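Local coordinates for thioredoxin-like protein (Bacteroides caccae ATCC 43185, PDB 4YOD) that is of uncharacterised function but, with its thioredoxin-like domain joined to a helical one, probably acts as a thiol-disulfide oxidoreductase, at residues 18-23 / 32-37. Numbering follows the deposited sequence.
Sequences PAIPQI and EFLVKH
Phe33 meets Pro21 and Ile20 where the extended run Pro18 to Pro21 of segment 18-23 lies against helix 27-37, the first helix of the helical N-terminal region, at the surface and far from the chain's centre. A chi1 of -176° sets Phe33 CG anti to the backbone N, and the ring that follows lies beside Pro21 and Ile20. Pro21 sets CD over the ring centre in a CH-pi contact, 4.3 Å from CD to the Phe33 centroid and only 9° off the ring normal; a proline suits this place because its CD, bonded to nitrogen, is a polarised C-H donor. On the opposite face of Phe33, one helical turn on, lies His37 CD2, offset toward the rim, so Pro21 and the imidazole lie over the two faces of the phenyl ring. His37 ND1 is hydrogen-bonded to Asp40, which probably steadies the imidazole. The longer arm of Ile20 meets two helix residues along its length: CG1 lies 3.8 Å from Phe33 CD2, and CD1 extends to Leu34 CD1 at 4.2 Å. An alanine in place of Phe33 would probably leave Pro21 CD and Ile20 CG1 without their aromatic partner and uncover the imidazole face on which Phe33 CE1 lies. The compact, apolar ring of Pro18 packs on His37, its CG 3.7 Å from His37 CB and 3.3 Å from His37 O.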
loop_
_atom_site.group_PDB
_atom_site.type_symbol
_atom_site.label_atom_id
_atom_site.label_comp_id
_atom_site.label_asym_id
_atom_site.label_seq_id
_atom_site.Cartn_x
_atom_site.Cartn_y
_atom_site.Cartn_z
ATOM N N PRO A 18 20.838 19.971 -2.048
ATOM C CA PRO A 18 21.316 20.842 -3.134
ATOM C C PRO A 18 20.549 22.169 -3.135
ATOM O O PRO A 18 19.389 22.213 -2.718
ATOM C CB PRO A 18 21.030 20.013 -4.387
ATOM C CG PRO A 18 19.814 19.234 -4.025
ATOM C CD PRO A 18 19.934 18.917 -2.561
ATOM N N ALA A 19 21.194 23.248 -3.586
ATOM C CA ALA A 19 20.575 24.574 -3.624
ATOM C C ALA A 19 19.650 24.731 -4.841
ATOM O O ALA A 19 20.083 24.528 -5.978
ATOM C CB ALA A 19 21.651 25.650 -3.637
ATOM N N ILE A 20 18.375 25.089 -4.591
ATOM C CA ILE A 20 17.370 25.329 -5.638
ATOM C C ILE A 20 17.597 26.751 -6.224
ATOM O O ILE A 20 17.594 27.720 -5.461
ATOM C CB ILE A 20 15.912 25.134 -5.110
ATOM C CG1 ILE A 20 15.682 23.694 -4.613
ATOM C CG2 ILE A 20 14.863 25.525 -6.172
ATOM C CD1 ILE A 20 14.677 23.585 -3.478
ATOM N N PRO A 21 17.776 26.888 -7.565
ATOM C CA PRO A 21 18.011 28.231 -8.152
ATOM C C PRO A 21 16.803 29.167 -8.053
ATOM O O PRO A 21 15.662 28.701 -8.068
ATOM C CB PRO A 21 18.347 27.936 -9.620
ATOM C CG PRO A 21 18.569 26.456 -9.713
ATOM C CD PRO A 21 17.799 25.829 -8.598
ATOM N N GLN A 22 17.057 30.497 -7.975
ATOM C CA GLN A 22 16.024 31.540 -7.857
ATOM C C GLN A 22 15.167 31.665 -9.133
ATOM O O GLN A 22 13.998 32.045 -9.029
ATOM C CB GLN A 22 16.641 32.907 -7.499
ATOM C CG GLN A 22 15.711 33.794 -6.658
ATOM C CD GLN A 22 16.212 35.213 -6.417
ATOM O OE1 GLN A 22 16.575 35.948 -7.348
ATOM N NE2 GLN A 22 16.165 35.667 -5.163
ATOM N N ILE A 23 15.729 31.325 -10.322
ATOM C CA ILE A 23 15.031 31.364 -11.625
ATOM C C ILE A 23 13.896 30.330 -11.662
ATOM O O ILE A 23 12.940 30.493 -12.431
ATOM C CB ILE A 23 15.978 31.177 -12.844
ATOM C CG1 ILE A 23 16.949 29.976 -12.650
ATOM C CG2 ILE A 23 16.703 32.486 -13.185
ATOM C CD1 ILE A 23 17.202 29.154 -13.883
ATOM N N GLU A 32 10.241 18.997 -8.583
ATOM C CA GLU A 32 10.974 18.082 -9.472
ATOM C C GLU A 32 12.496 18.190 -9.228
ATOM O O GLU A 32 13.157 17.155 -9.113
ATOM C CB GLU A 32 10.634 18.363 -10.951
ATOM C CG GLU A 32 11.257 17.374 -11.924
ATOM C CD GLU A 32 11.032 17.642 -13.401
ATOM O OE1 GLU A 32 11.072 18.824 -13.818
ATOM O OE2 GLU A 32 10.868 16.653 -14.153
ATOM N N PHE A 33 13.044 19.427 -9.136
ATOM C CA PHE A 33 14.479 19.635 -8.883
ATOM C C PHE A 33 14.911 18.990 -7.547
ATOM O O PHE A 33 15.953 18.335 -7.488
ATOM C CB PHE A 33 14.843 21.135 -8.879
ATOM C CG PHE A 33 16.327 21.385 -8.717
ATOM C CD1 PHE A 33 17.169 21.417 -9.823
ATOM C CD2 PHE A 33 16.890 21.534 -7.452
ATOM C CE1 PHE A 33 18.544 21.620 -9.672
ATOM C CE2 PHE A 33 18.267 21.720 -7.300
ATOM C CZ PHE A 33 19.084 21.769 -8.412
ATOM N N LEU A 34 14.116 19.196 -6.490
ATOM C CA LEU A 34 14.398 18.694 -5.146
ATOM C C LEU A 34 14.467 17.163 -5.123
ATOM O O LEU A 34 15.377 16.614 -4.503
ATOM C CB LEU A 34 13.339 19.216 -4.160
ATOM C CG LEU A 34 13.601 19.045 -2.652
ATOM C CD1 LEU A 34 15.000 19.553 -2.242
ATOM C CD2 LEU A 34 12.527 19.758 -1.840
ATOM N N VAL A 35 13.536 16.484 -5.821
ATOM C CA VAL A 35 13.499 15.028 -5.891
ATOM C C VAL A 35 14.727 14.500 -6.658
ATOM O O VAL A 35 15.427 13.619 -6.151
ATOM C CB VAL A 35 12.156 14.528 -6.512
ATOM C CG1 VAL A 35 12.264 13.102 -7.043
ATOM C CG2 VAL A 35 11.001 14.634 -5.515
ATOM N N LYS A 36 14.993 15.043 -7.851
ATOM C CA LYS A 36 16.050 14.560 -8.727
ATOM C C LYS A 36 17.464 14.713 -8.166
ATOM O O LYS A 36 18.273 13.808 -8.366
ATOM C CB LYS A 36 15.953 15.238 -10.096
ATOM C CG LYS A 36 14.888 14.567 -10.979
ATOM C CD LYS A 36 14.606 15.330 -12.271
ATOM C CE LYS A 36 13.567 14.625 -13.113
ATOM N NZ LYS A 36 13.332 15.317 -14.409
ATOM N N HIS A 37 17.750 15.810 -7.441
ATOM C CA HIS A 37 19.084 16.120 -6.935
ATOM C C HIS A 37 19.254 15.884 -5.428
ATOM O O HIS A 37 20.335 16.140 -4.898
ATOM C CB HIS A 37 19.415 17.591 -7.266
ATOM C CG HIS A 37 19.444 17.859 -8.737
ATOM N ND1 HIS A 37 20.640 17.929 -9.430
ATOM C CD2 HIS A 37 18.420 18.005 -9.612
ATOM C CE1 HIS A 37 20.307 18.126 -10.700
ATOM N NE2 HIS A 37 18.981 18.172 -10.858
#